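Local structure of digeranylgeranylglycerophospholipid reductase (Sulfolobus acidocaldarius, 4OPC) at residues A[2-7]-A[148-153]; A[121-126]-A[162-167]; A[182-187]-A[270-275]; A[279-284]-A[325-330]. The protein reduces the double bonds of the geranylgeranyl chains of archaeal lipid precursors with the help of FAD, yielding saturated membrane lipids. One frame throughout, in Å; residues are numbered along the deposited sequence. Where two conformers were deposited one is given.

Interaction 1: residues A[2-7]-A[148-153]; sequences MKELKY and TVYSKV
E4 and Y150 both turn CG anti to the carbonyl carbon (chi1 -58° and -64°), and from that start the extended glutamate crosses the edge of the phenol ring. E4 CD lies in the ring plane, at the CE2 and OH side, while the carboxylate stands almost perpendicular to the ring. Y150 OH gives a weak hydrogen bond to E4 OE2 at 3.2 Å. K6 passes the same ring further along, its CE 4.0 Å from Y150 CD2; its long aliphatic part can lie against an aromatic while the ammonium group stays at the exposed surface. At the other end M2 crosses T148 at about a right angle, SD 3.2 Å from T148 OG1.

These groups ride on a parallel pair of strands. T148 N bonds to K3 O at 2.8 Å, L5 N to T148 O at 2.9 Å, Y150 N to L5 O at 2.8 Å, and Y7 N to Y150 O at 2.8 Å, so each chain alternately gives and receives. E4, K6, T148 and Y150 share one face, and L5 and V149 the other. Beyond L5 and V149, Y7 CD1 rests on V149 CG1 at 3.7 Å; here a branched apolar residue suits the buried side, and the tyrosine hydroxyl finds its partner in E116.

Strand 3-6 thus adds a parallel edge to strands 121-129, 132-140 and 145-150, an antiparallel three-stranded meander of the kind that accompanies the Rossmann-type FAD-binding domain.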
# COMPACT_ATOMS: atom_id res chain seq x y z
N MET A 2 24.15 26.55 12.32
CA MET A 2 22.76 26.09 12.27
C MET A 2 22.34 25.47 13.59
O MET A 2 23.11 24.75 14.21
CB MET A 2 22.57 25.08 11.13
CG MET A 2 21.12 24.71 10.86
SD MET A 2 20.88 23.27 9.79
CE MET A 2 21.86 23.71 8.36
N LYS A 3 21.10 25.74 14.00
CA LYS A 3 20.53 25.17 15.22
C LYS A 3 20.49 23.65 15.19
O LYS A 3 20.08 23.05 14.19
CB LYS A 3 19.11 25.72 15.43
CG LYS A 3 18.54 25.52 16.82
CD LYS A 3 17.14 26.11 16.92
CE LYS A 3 16.60 26.07 18.34
NZ LYS A 3 15.19 26.54 18.41
N GLU A 4 20.90 23.02 16.29
CA GLU A 4 20.91 21.57 16.41
C GLU A 4 20.07 21.12 17.60
O GLU A 4 20.21 21.66 18.70
CB GLU A 4 22.33 21.04 16.59
CG GLU A 4 23.30 21.41 15.48
CD GLU A 4 24.70 20.88 15.74
OE1 GLU A 4 24.99 20.48 16.88
OE2 GLU A 4 25.52 20.86 14.79
N LEU A 5 19.22 20.12 17.37
CA LEU A 5 18.32 19.59 18.39
C LEU A 5 18.46 18.08 18.51
O LEU A 5 18.73 17.41 17.52
CB LEU A 5 16.88 19.96 18.03
CG LEU A 5 16.66 21.46 17.83
CD1 LEU A 5 15.28 21.72 17.25
CD2 LEU A 5 16.85 22.21 19.14
N LYS A 6 18.27 17.54 19.71
CA LYS A 6 18.44 16.11 19.97
C LYS A 6 17.12 15.41 20.28
O LYS A 6 16.48 15.72 21.28
CB LYS A 6 19.41 15.89 21.14
CG LYS A 6 20.79 16.47 20.92
CD LYS A 6 21.70 15.49 20.20
CE LYS A 6 23.11 16.04 20.11
NZ LYS A 6 23.63 16.47 21.44
N TYR A 7 16.74 14.47 19.42
CA TYR A 7 15.51 13.70 19.59
C TYR A 7 15.83 12.22 19.65
O TYR A 7 16.90 11.78 19.25
CB TYR A 7 14.53 13.98 18.43
CG TYR A 7 13.83 15.31 18.57
CD1 TYR A 7 14.48 16.49 18.25
CD2 TYR A 7 12.53 15.38 19.04
CE1 TYR A 7 13.85 17.72 18.40
CE2 TYR A 7 11.89 16.61 19.20
CZ TYR A 7 12.55 17.77 18.86
OH TYR A 7 11.94 19.00 19.02
N THR A 148 18.97 21.37 12.19
CA THR A 148 19.51 20.03 12.21
C THR A 148 18.94 19.27 13.39
O THR A 148 19.07 19.70 14.55
CB THR A 148 21.04 20.08 12.31
OG1 THR A 148 21.58 20.45 11.03
CG2 THR A 148 21.59 18.73 12.71
N VAL A 149 18.29 18.15 13.10
CA VAL A 149 17.73 17.31 14.15
C VAL A 149 18.46 15.98 14.17
O VAL A 149 18.51 15.26 13.18
CB VAL A 149 16.22 17.09 13.93
CG1 VAL A 149 15.71 15.95 14.80
CG2 VAL A 149 15.46 18.39 14.20
N TYR A 150 19.05 15.66 15.32
CA TYR A 150 19.70 14.37 15.51
C TYR A 150 18.71 13.40 16.12
O TYR A 150 17.87 13.78 16.94
CB TYR A 150 20.92 14.51 16.42
CG TYR A 150 22.00 15.39 15.81
CD1 TYR A 150 22.76 14.94 14.75
CD2 TYR A 150 22.23 16.66 16.29
CE1 TYR A 150 23.75 15.73 14.19
CE2 TYR A 150 23.21 17.46 15.74
CZ TYR A 150 23.96 16.99 14.69
OH TYR A 150 24.95 17.77 14.13
N SER A 151 18.78 12.15 15.69
CA SER A 151 17.90 11.11 16.19
C SER A 151 18.63 9.79 16.25
O SER A 151 19.59 9.58 15.49
CB SER A 151 16.65 10.99 15.30
OG SER A 151 17.00 10.75 13.93
N LYS A 152 18.21 8.89 17.13
CA LYS A 152 18.73 7.52 17.09
C LYS A 152 18.16 6.73 15.91
O LYS A 152 18.85 5.88 15.35
CB LYS A 152 18.43 6.78 18.41
CG LYS A 152 19.03 7.40 19.64
CD LYS A 152 20.49 7.81 19.43
CE LYS A 152 21.43 6.63 19.32
NZ LYS A 152 22.84 7.08 19.17
N VAL A 153 16.90 6.98 15.57
CA VAL A 153 16.25 6.31 14.45
C VAL A 153 15.41 7.32 13.68
O VAL A 153 14.68 8.12 14.28
CB VAL A 153 15.32 5.15 14.90
CG1 VAL A 153 14.83 4.36 13.69
CG2 VAL A 153 16.03 4.22 15.86

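Interaction 2: residues A[121-126]-A[162-167]; sequences TTAMKP and RSFRSK. With FDA (dihydroflavine-adenine dinucleotide), chain B.
K167 reaches across to M124 with an extended side chain, starting from CG anti to the carbonyl carbon (chi1 -65°). Its CB rests on P126 CD at 3.8 Å; further out CD passes 3.5 Å from M124 O, and CE stays alongside that oxygen. At the tip NZ donates to M124 O at 2.8 Å. NZ also donates to a water, which gives its protons to A123 O and S163 O, linking both segments. Lysine suits this place: with CB on the proline, the rest of the chain spans to the M124 carbonyl.

F164, with CG anti to its backbone N, carries its ring to segment 121-126. P126 CG sits over one face, 3.8 Å from the ring centroid and 16° off the normal, a CH-pi contact suited to the rigid proline. A123 CB touches F164 CD1 at 4.1 Å; a small side chain here is consistent with the adenine's close approach to the A123 backbone. A classic beta bulge sets M124 and K125 opposite the single V137, next to the corner at K125.

The adenine of the flavin cofactor lies between the segments: A123 N donates to FDA N1A at 3.0 Å, FDA N6A returns a bond to A123 O at 3.0 Å, and S163 OG donates to FDA N7A. Backbone reading of this edge marks the adenine site of a Rossmann-type FAD-binding domain.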
# COMPACT_ATOMS: atom_id res chain seq x y z
N THR A 121 7.05 21.45 7.02
CA THR A 121 8.45 21.21 7.30
C THR A 121 8.95 20.02 6.50
O THR A 121 8.39 18.94 6.58
CB THR A 121 8.68 20.98 8.80
OG1 THR A 121 8.31 22.17 9.51
CG2 THR A 121 10.16 20.69 9.09
N THR A 122 10.00 20.25 5.72
CA THR A 122 10.52 19.21 4.84
C THR A 122 11.89 18.74 5.31
O THR A 122 12.78 19.55 5.61
CB THR A 122 10.64 19.75 3.40
OG1 THR A 122 9.36 20.20 2.95
CG2 THR A 122 11.15 18.67 2.46
N ALA A 123 12.06 17.43 5.40
CA ALA A 123 13.38 16.86 5.61
C ALA A 123 14.12 16.93 4.28
O ALA A 123 13.76 16.25 3.32
CB ALA A 123 13.30 15.44 6.14
N MET A 124 15.14 17.78 4.23
CA MET A 124 15.84 18.09 2.99
C MET A 124 16.97 17.15 2.70
O MET A 124 17.22 16.82 1.54
CB MET A 124 16.37 19.52 3.04
CG MET A 124 15.28 20.57 2.91
SD MET A 124 14.39 20.43 1.33
CE MET A 124 13.32 21.87 1.38
N LYS A 125 17.69 16.72 3.73
CA LYS A 125 18.76 15.76 3.49
C LYS A 125 19.09 14.98 4.74
O LYS A 125 18.91 15.47 5.86
CB LYS A 125 20.00 16.43 2.91
CG LYS A 125 20.75 17.29 3.88
CD LYS A 125 22.00 17.86 3.23
CE LYS A 125 22.62 18.95 4.09
NZ LYS A 125 23.89 19.48 3.52
N PRO A 126 19.57 13.75 4.57
CA PRO A 126 19.99 12.94 5.72
C PRO A 126 21.26 13.46 6.36
O PRO A 126 22.12 14.05 5.69
CB PRO A 126 20.28 11.57 5.10
CG PRO A 126 19.53 11.56 3.81
CD PRO A 126 19.57 12.97 3.32
N ARG A 162 9.63 8.81 -1.59
CA ARG A 162 10.88 8.23 -1.08
C ARG A 162 11.96 9.29 -0.99
O ARG A 162 13.11 9.07 -1.33
CB ARG A 162 11.34 7.07 -1.97
CG ARG A 162 10.34 5.94 -1.99
CD ARG A 162 10.58 5.04 -3.16
NE ARG A 162 9.96 5.57 -4.37
CZ ARG A 162 10.41 5.37 -5.60
NH1 ARG A 162 11.53 4.69 -5.81
NH2 ARG A 162 9.74 5.87 -6.63
N SER A 163 11.56 10.47 -0.51
CA SER A 163 12.36 11.67 -0.71
C SER A 163 13.53 11.84 0.25
O SER A 163 14.34 12.76 0.09
CB SER A 163 11.46 12.89 -0.63
OG SER A 163 10.89 12.98 0.67
N PHE A 164 13.61 10.98 1.25
CA PHE A 164 14.74 11.00 2.17
C PHE A 164 15.69 9.84 1.89
O PHE A 164 16.89 10.06 1.66
CB PHE A 164 14.21 10.96 3.61
CG PHE A 164 15.27 11.06 4.67
CD1 PHE A 164 15.72 12.30 5.10
CD2 PHE A 164 15.77 9.93 5.29
CE1 PHE A 164 16.66 12.40 6.11
CE2 PHE A 164 16.71 10.03 6.29
CZ PHE A 164 17.15 11.27 6.70
N ARG A 165 15.17 8.62 1.88
CA ARG A 165 16.04 7.46 1.66
C ARG A 165 16.72 7.47 0.29
O ARG A 165 17.81 6.91 0.14
CB ARG A 165 15.30 6.14 1.91
CG ARG A 165 14.21 5.79 0.90
CD ARG A 165 13.51 4.52 1.35
NE ARG A 165 12.59 3.95 0.36
CZ ARG A 165 12.95 3.18 -0.65
NH1 ARG A 165 14.23 2.86 -0.83
NH2 ARG A 165 12.03 2.72 -1.50
N SER A 166 16.10 8.11 -0.70
CA SER A 166 16.70 8.17 -2.03
C SER A 166 17.95 9.04 -2.05
O SER A 166 18.69 9.05 -3.03
CB SER A 166 15.71 8.69 -3.07
OG SER A 166 15.32 10.02 -2.77
N LYS A 167 18.19 9.77 -0.96
CA LYS A 167 19.35 10.66 -0.87
C LYS A 167 20.51 10.03 -0.11
O LYS A 167 21.55 10.67 0.09
CB LYS A 167 18.95 12.00 -0.25
CG LYS A 167 17.97 12.76 -1.14
CD LYS A 167 17.62 14.13 -0.59
CE LYS A 167 16.59 14.81 -1.48
NZ LYS A 167 16.34 16.22 -1.07
PA FDA B . 1.43 9.22 2.00
O1A FDA B . 1.85 9.56 0.63
O2A FDA B . -0.06 9.22 2.31
O5B FDA B . 2.12 10.21 3.02
C5B FDA B . 3.50 10.61 2.83
C4B FDA B . 3.68 11.93 3.54
O4B FDA B . 5.08 12.28 3.55
C3B FDA B . 2.94 13.11 2.91
O3B FDA B . 2.02 13.70 3.84
C2B FDA B . 4.06 14.05 2.44
O2B FDA B . 3.72 15.42 2.55
C1B FDA B . 5.19 13.68 3.39
N9A FDA B . 6.55 13.93 2.94
C8A FDA B . 7.16 13.41 1.82
N7A FDA B . 8.43 13.73 1.71
C5A FDA B . 8.67 14.51 2.83
C6A FDA B . 9.84 15.13 3.32
N6A FDA B . 11.04 15.01 2.75
N1A FDA B . 9.75 15.79 4.49
C2A FDA B . 8.56 15.88 5.09
N3A FDA B . 7.40 15.31 4.75
C4A FDA B . 7.53 14.61 3.61
N1 FDA B . -5.22 2.30 -0.17
C2 FDA B . -6.25 1.81 0.59
O2 FDA B . -6.04 1.22 1.65
N3 FDA B . -7.52 2.03 0.13
C4 FDA B . -7.89 2.59 -1.07
O4 FDA B . -9.07 2.85 -1.29
C4X FDA B . -6.79 3.03 -1.84
N5 FDA B . -7.03 3.64 -3.04
C5X FDA B . -6.03 4.36 -3.66
C6 FDA B . -6.33 5.21 -4.71
C7 FDA B . -5.36 6.02 -5.29
C7M FDA B . -5.76 7.01 -6.35
C8 FDA B . -4.04 5.94 -4.83
C8M FDA B . -2.98 6.86 -5.40
C9 FDA B . -3.73 5.08 -3.78
C9A FDA B . -4.71 4.31 -3.17
N10 FDA B . -4.44 3.45 -2.08
C10 FDA B . -5.49 2.92 -1.36
C1' FDA B . -3.09 3.36 -1.48
C2' FDA B . -2.98 4.27 -0.25
O2' FDA B . -3.54 5.56 -0.52
C3' FDA B . -1.51 4.45 0.15
O3' FDA B . -0.89 3.17 0.17
C4' FDA B . -1.28 5.07 1.54
O4' FDA B . -2.07 6.24 1.73
C5' FDA B . 0.18 5.38 1.76
O5' FDA B . 0.35 6.06 3.02
P FDA B . 1.78 6.65 3.41
O1P FDA B . 1.63 7.25 4.75
O2P FDA B . 2.88 5.62 3.21
O3P FDA B . 2.07 7.77 2.31
O HOH W 1 13.83 15.56 0.64

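Interaction 3: residues A[182-187]-A[270-275]; sequences DADVAY and VPTRRP. With FDA (dihydroflavine-adenine dinucleotide), chain B.
An antiparallel strand pair in the large mixed sheet beside the flavin brings D184 against V270. D184 N donates to V270 O at 2.9 Å and V270 N to D184 O at 2.9 Å, closing a hydrogen-bonded pair. The next pair, A183 with P271, is non-hydrogen-bonded, a position where proline's missing N-H costs nothing and alanine's small CB is compatible with the close approach. One step on, T272 N reaches D182 O at 2.8 Å from above the carbonyl plane, 39° out of it.

Strand 261-271 is an outermost strand of this sheet, which meets both ligands; segment 182-187 and V270 fall within the range of the geranylgeranyl reductase catalytic family. A186 CB touches the flavin methyl FDA C7M at 3.5 Å; in the conformer given, V270 CG2 lies 4.0 Å from FDA C1'. D184 borders the bound lipid.

Beyond the strands the contact turns polar. D182 OD2 forms only a long salt bridge to R274 NH1, 3.9 Å away, with a water hydrogen-bonded to both; a second water connects OD2 to R273 NH2. D182 OD1 pairs with R352, and R274 NH1 with D349. The guanidinium groups of R273 and R274 lie face over face, and E176, D349 and D182 would offset the like charges. R273 is also held by its NE, which donates to R274 O at 2.8 Å.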
# COMPACT_ATOMS: atom_id res chain seq x y z
N ASP A 182 6.23 -1.99 -11.63
CA ASP A 182 5.85 -2.44 -10.29
C ASP A 182 5.09 -1.34 -9.53
O ASP A 182 5.06 -1.33 -8.29
CB ASP A 182 7.07 -2.89 -9.49
CG ASP A 182 7.64 -4.22 -9.97
OD1 ASP A 182 7.01 -4.93 -10.78
OD2 ASP A 182 8.75 -4.57 -9.53
N ALA A 183 4.44 -0.44 -10.27
CA ALA A 183 3.54 0.53 -9.68
C ALA A 183 2.43 0.83 -10.68
O ALA A 183 2.56 0.53 -11.87
CB ALA A 183 4.29 1.83 -9.33
N ASP A 184 1.33 1.35 -10.16
CA ASP A 184 0.27 1.88 -11.00
C ASP A 184 0.19 3.39 -10.80
O ASP A 184 0.56 3.92 -9.76
CB ASP A 184 -1.08 1.21 -10.67
CG ASP A 184 -1.24 -0.16 -11.32
OD1 ASP A 184 -0.23 -0.86 -11.52
OD2 ASP A 184 -2.40 -0.56 -11.64
N VAL A 185 -0.32 4.09 -11.81
CA VAL A 185 -0.74 5.45 -11.61
C VAL A 185 -2.25 5.33 -11.41
O VAL A 185 -2.92 4.53 -12.09
CB VAL A 185 -0.37 6.37 -12.79
CG1 VAL A 185 -0.89 5.84 -14.08
CG2 VAL A 185 -0.90 7.79 -12.56
N ALA A 186 -2.79 6.07 -10.46
CA ALA A 186 -4.20 5.99 -10.16
C ALA A 186 -4.77 7.40 -9.98
O ALA A 186 -4.06 8.32 -9.56
CB ALA A 186 -4.45 5.13 -8.93
N TYR A 187 -6.04 7.57 -10.32
CA TYR A 187 -6.68 8.87 -10.33
C TYR A 187 -8.11 8.70 -9.88
O TYR A 187 -8.75 7.70 -10.25
CB TYR A 187 -6.67 9.43 -11.76
CG TYR A 187 -7.46 10.71 -11.90
CD1 TYR A 187 -6.91 11.93 -11.55
CD2 TYR A 187 -8.77 10.69 -12.37
CE1 TYR A 187 -7.63 13.09 -11.66
CE2 TYR A 187 -9.50 11.86 -12.48
CZ TYR A 187 -8.93 13.05 -12.12
OH TYR A 187 -9.62 14.24 -12.21
N VAL A 270 1.05 4.49 -7.00
CA VAL A 270 0.94 3.51 -5.94
C VAL A 270 1.80 2.27 -6.27
O VAL A 270 1.66 1.66 -7.32
CB VAL A 270 -0.55 3.18 -5.62
CG1 VAL A 270 -1.27 2.66 -6.84
CG2 VAL A 270 -0.68 2.20 -4.45
N PRO A 271 2.72 1.93 -5.36
CA PRO A 271 3.52 0.72 -5.63
C PRO A 271 2.67 -0.54 -5.57
O PRO A 271 1.68 -0.60 -4.85
CB PRO A 271 4.56 0.73 -4.50
CG PRO A 271 3.90 1.52 -3.39
CD PRO A 271 2.99 2.53 -4.05
N THR A 272 3.04 -1.55 -6.36
CA THR A 272 2.27 -2.80 -6.41
C THR A 272 3.19 -4.00 -6.40
O THR A 272 3.14 -4.83 -7.30
CB THR A 272 1.39 -2.87 -7.67
OG1 THR A 272 2.23 -2.84 -8.84
CG2 THR A 272 0.39 -1.71 -7.75
N ARG A 273 4.02 -4.13 -5.38
CA ARG A 273 5.01 -5.20 -5.33
C ARG A 273 5.29 -5.63 -3.90
O ARG A 273 4.76 -5.05 -2.94
CB ARG A 273 6.33 -4.74 -5.98
CG ARG A 273 6.85 -3.41 -5.46
CD ARG A 273 8.37 -3.31 -5.68
NE ARG A 273 9.10 -4.04 -4.65
CZ ARG A 273 10.43 -4.07 -4.55
NH1 ARG A 273 11.01 -4.69 -3.53
NH2 ARG A 273 11.18 -3.48 -5.48
N ARG A 274 6.12 -6.67 -3.76
CA ARG A 274 6.67 -7.08 -2.48
C ARG A 274 7.32 -5.88 -1.78
O ARG A 274 7.70 -4.90 -2.43
CB ARG A 274 7.71 -8.18 -2.72
CG ARG A 274 8.89 -7.70 -3.53
CD ARG A 274 9.47 -8.81 -4.42
NE ARG A 274 10.59 -8.28 -5.20
CZ ARG A 274 10.46 -7.57 -6.31
NH1 ARG A 274 9.26 -7.29 -6.81
NH2 ARG A 274 11.55 -7.13 -6.94
N PRO A 275 7.46 -5.92 -0.45
CA PRO A 275 8.04 -4.75 0.22
C PRO A 275 9.53 -4.57 -0.10
O PRO A 275 10.15 -5.42 -0.74
CB PRO A 275 7.84 -5.04 1.71
CG PRO A 275 7.62 -6.52 1.80
CD PRO A 275 7.04 -6.97 0.50
PA FDA B . 1.43 9.22 2.00
O1A FDA B . 1.85 9.56 0.63
O2A FDA B . -0.06 9.22 2.31
O5B FDA B . 2.12 10.21 3.02
C5B FDA B . 3.50 10.61 2.83
C4B FDA B . 3.68 11.93 3.54
O4B FDA B . 5.08 12.28 3.55
C3B FDA B . 2.94 13.11 2.91
O3B FDA B . 2.02 13.70 3.84
C2B FDA B . 4.06 14.05 2.44
O2B FDA B . 3.72 15.42 2.55
C1B FDA B . 5.19 13.68 3.39
N9A FDA B . 6.55 13.93 2.94
C8A FDA B . 7.16 13.41 1.82
N7A FDA B . 8.43 13.73 1.71
C5A FDA B . 8.67 14.51 2.83
C6A FDA B . 9.84 15.13 3.32
N6A FDA B . 11.04 15.01 2.75
N1A FDA B . 9.75 15.79 4.49
C2A FDA B . 8.56 15.88 5.09
N3A FDA B . 7.40 15.31 4.75
C4A FDA B . 7.53 14.61 3.61
N1 FDA B . -5.22 2.30 -0.17
C2 FDA B . -6.25 1.81 0.59
O2 FDA B . -6.04 1.22 1.65
N3 FDA B . -7.52 2.03 0.13
C4 FDA B . -7.89 2.59 -1.07
O4 FDA B . -9.07 2.85 -1.29
C4X FDA B . -6.79 3.03 -1.84
N5 FDA B . -7.03 3.64 -3.04
C5X FDA B . -6.03 4.36 -3.66
C6 FDA B . -6.33 5.21 -4.71
C7 FDA B . -5.36 6.02 -5.29
C7M FDA B . -5.76 7.01 -6.35
C8 FDA B . -4.04 5.94 -4.83
C8M FDA B . -2.98 6.86 -5.40
C9 FDA B . -3.73 5.08 -3.78
C9A FDA B . -4.71 4.31 -3.17
N10 FDA B . -4.44 3.45 -2.08
C10 FDA B . -5.49 2.92 -1.36
C1' FDA B . -3.09 3.36 -1.48
C2' FDA B . -2.98 4.27 -0.25
O2' FDA B . -3.54 5.56 -0.52
C3' FDA B . -1.51 4.45 0.15
O3' FDA B . -0.89 3.17 0.17
C4' FDA B . -1.28 5.07 1.54
O4' FDA B . -2.07 6.24 1.73
C5' FDA B . 0.18 5.38 1.76
O5' FDA B . 0.35 6.06 3.02
P FDA B . 1.78 6.65 3.41
O1P FDA B . 1.63 7.25 4.75
O2P FDA B . 2.88 5.62 3.21
O3P FDA B . 2.07 7.77 2.31
O HOH W 2 10.76 -3.29 -8.42
O HOH W 3 10.04 -6.74 -9.58
O HOH W 4 1.62 -2.77 -11.53

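Interaction 4: residues A[279-284]-A[325-330]; sequences MAWNGI and FSASGL
N282 and A327 meet in the tight heart of this contact. In N282, chi1 -56° puts CG beside the backbone N, and chi2 then turns OD1 to A327 N, which donates to it at 2.8 Å, in the carbonyl plane and on a lone pair. Close by, G283 N donates to F325 O at 2.8 Å. G283 takes the positive phi (77°) of the type II turn from W281 to I284, which glycine adopts easily. Apolar groups pack closely next to these bonds: W281 CE3 meets A327 CB obliquely at 3.8 Å, L330 CD1 lies 3.5 Å from W281 O, and A280 CB is 4.0 Å from L330 CB.

The fit is slacker at the more exposed edge around S326, whose CB merely touches N282 OD1 at 3.6 Å. S326 instead caps the short helix: its OG accepts from G329 N at 3.1 Å and bonds to D324 as well.

N282 ND2 continues to G131 O beside strand 132-140. Strand 280-281, an outermost strand of the Rossmann-type sheet, lies against helix 332-357 through A280 and N334, and the short helix, through L330, against A319 of helix 302-322.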
# COMPACT_ATOMS: atom_id res chain seq x y z
N MET A 279 13.51 -3.24 5.24
CA MET A 279 12.87 -2.01 5.68
C MET A 279 13.64 -1.41 6.85
O MET A 279 13.20 -0.43 7.45
CB MET A 279 11.41 -2.28 6.06
CG MET A 279 10.59 -2.77 4.86
SD MET A 279 9.00 -3.50 5.32
CE MET A 279 8.00 -2.03 5.50
N ALA A 280 14.81 -1.98 7.15
CA ALA A 280 15.65 -1.50 8.25
C ALA A 280 17.10 -1.40 7.83
O ALA A 280 17.61 -2.28 7.12
CB ALA A 280 15.53 -2.43 9.46
N TRP A 281 17.79 -0.36 8.28
CA TRP A 281 19.23 -0.28 8.15
C TRP A 281 19.76 0.50 9.35
O TRP A 281 19.01 0.78 10.29
CB TRP A 281 19.59 0.37 6.81
CG TRP A 281 20.99 0.12 6.39
CD1 TRP A 281 22.00 1.04 6.31
CD2 TRP A 281 21.55 -1.13 6.00
NE1 TRP A 281 23.16 0.43 5.89
CE2 TRP A 281 22.91 -0.91 5.70
CE3 TRP A 281 21.04 -2.43 5.89
CZ2 TRP A 281 23.76 -1.92 5.28
CZ3 TRP A 281 21.89 -3.44 5.47
CH2 TRP A 281 23.23 -3.18 5.17
N ASN A 282 21.05 0.84 9.34
CA ASN A 282 21.64 1.53 10.48
C ASN A 282 20.99 2.89 10.70
O ASN A 282 21.14 3.79 9.87
CB ASN A 282 23.14 1.75 10.29
CG ASN A 282 23.92 0.48 10.03
OD1 ASN A 282 23.59 -0.60 10.52
ND2 ASN A 282 24.99 0.61 9.27
N GLY A 283 20.28 3.04 11.82
CA GLY A 283 19.65 4.30 12.17
C GLY A 283 18.37 4.65 11.42
O GLY A 283 17.91 5.80 11.52
N ILE A 284 17.79 3.71 10.67
CA ILE A 284 16.63 4.04 9.85
C ILE A 284 15.69 2.86 9.63
O ILE A 284 16.14 1.72 9.44
CB ILE A 284 17.07 4.63 8.49
CG1 ILE A 284 15.86 5.03 7.65
CG2 ILE A 284 18.00 3.65 7.74
CD1 ILE A 284 16.21 5.88 6.42
N PHE A 325 21.10 0.40 17.42
CA PHE A 325 20.32 1.01 16.35
C PHE A 325 20.89 0.66 14.98
O PHE A 325 20.54 1.27 13.96
CB PHE A 325 20.23 2.53 16.56
CG PHE A 325 19.64 2.91 17.89
CD1 PHE A 325 18.27 2.86 18.09
CD2 PHE A 325 20.46 3.28 18.94
CE1 PHE A 325 17.73 3.20 19.33
CE2 PHE A 325 19.92 3.63 20.17
CZ PHE A 325 18.55 3.58 20.37
N SER A 326 21.76 -0.34 14.95
CA SER A 326 22.25 -0.88 13.69
C SER A 326 21.13 -1.59 12.95
O SER A 326 20.04 -1.82 13.49
CB SER A 326 23.38 -1.87 13.93
OG SER A 326 22.90 -3.08 14.54
N ALA A 327 21.42 -1.97 11.71
CA ALA A 327 20.48 -2.80 10.96
C ALA A 327 20.05 -4.03 11.77
O ALA A 327 18.86 -4.35 11.82
CB ALA A 327 21.09 -3.23 9.64
N SER A 328 21.00 -4.69 12.41
CA SER A 328 20.68 -5.87 13.21
C SER A 328 19.81 -5.50 14.40
O SER A 328 18.88 -6.24 14.76
CB SER A 328 21.95 -6.56 13.69
OG SER A 328 22.76 -6.94 12.60
N GLY A 329 20.10 -4.35 15.00
CA GLY A 329 19.32 -3.88 16.14
C GLY A 329 17.88 -3.53 15.80
O GLY A 329 17.01 -3.59 16.67
N LEU A 330 17.64 -3.18 14.54
CA LEU A 330 16.32 -2.79 14.08
C LEU A 330 15.66 -3.88 13.23
O LEU A 330 14.56 -3.69 12.72
CB LEU A 330 16.43 -1.48 13.28
CG LEU A 330 16.81 -0.25 14.12
CD1 LEU A 330 17.17 0.91 13.22
CD2 LEU A 330 15.69 0.15 15.06

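In the fold
Interaction 3 is the buried contact, near the chain's centre, whereas interactions 1, 2 and 4 lie further out and are partly buried. Interactions 1 and 2 reach the same four-stranded sheet at its two outermost strands, 3-6 and 121-129. Interactions 2 and 3 both touch the flavin cofactor, one at the adenine and the other at the isoalloxazine end. Interaction 4 meets interaction 1 through K152 and F325, and interaction 2 through F164 and I284. Strand pairing carries interactions 1 and 3, with a long salt bridge and bridging waters added in 3; interaction 2 relies on a lysine and a CH-pi contact, and interaction 4 on polar bonds beside a helix start.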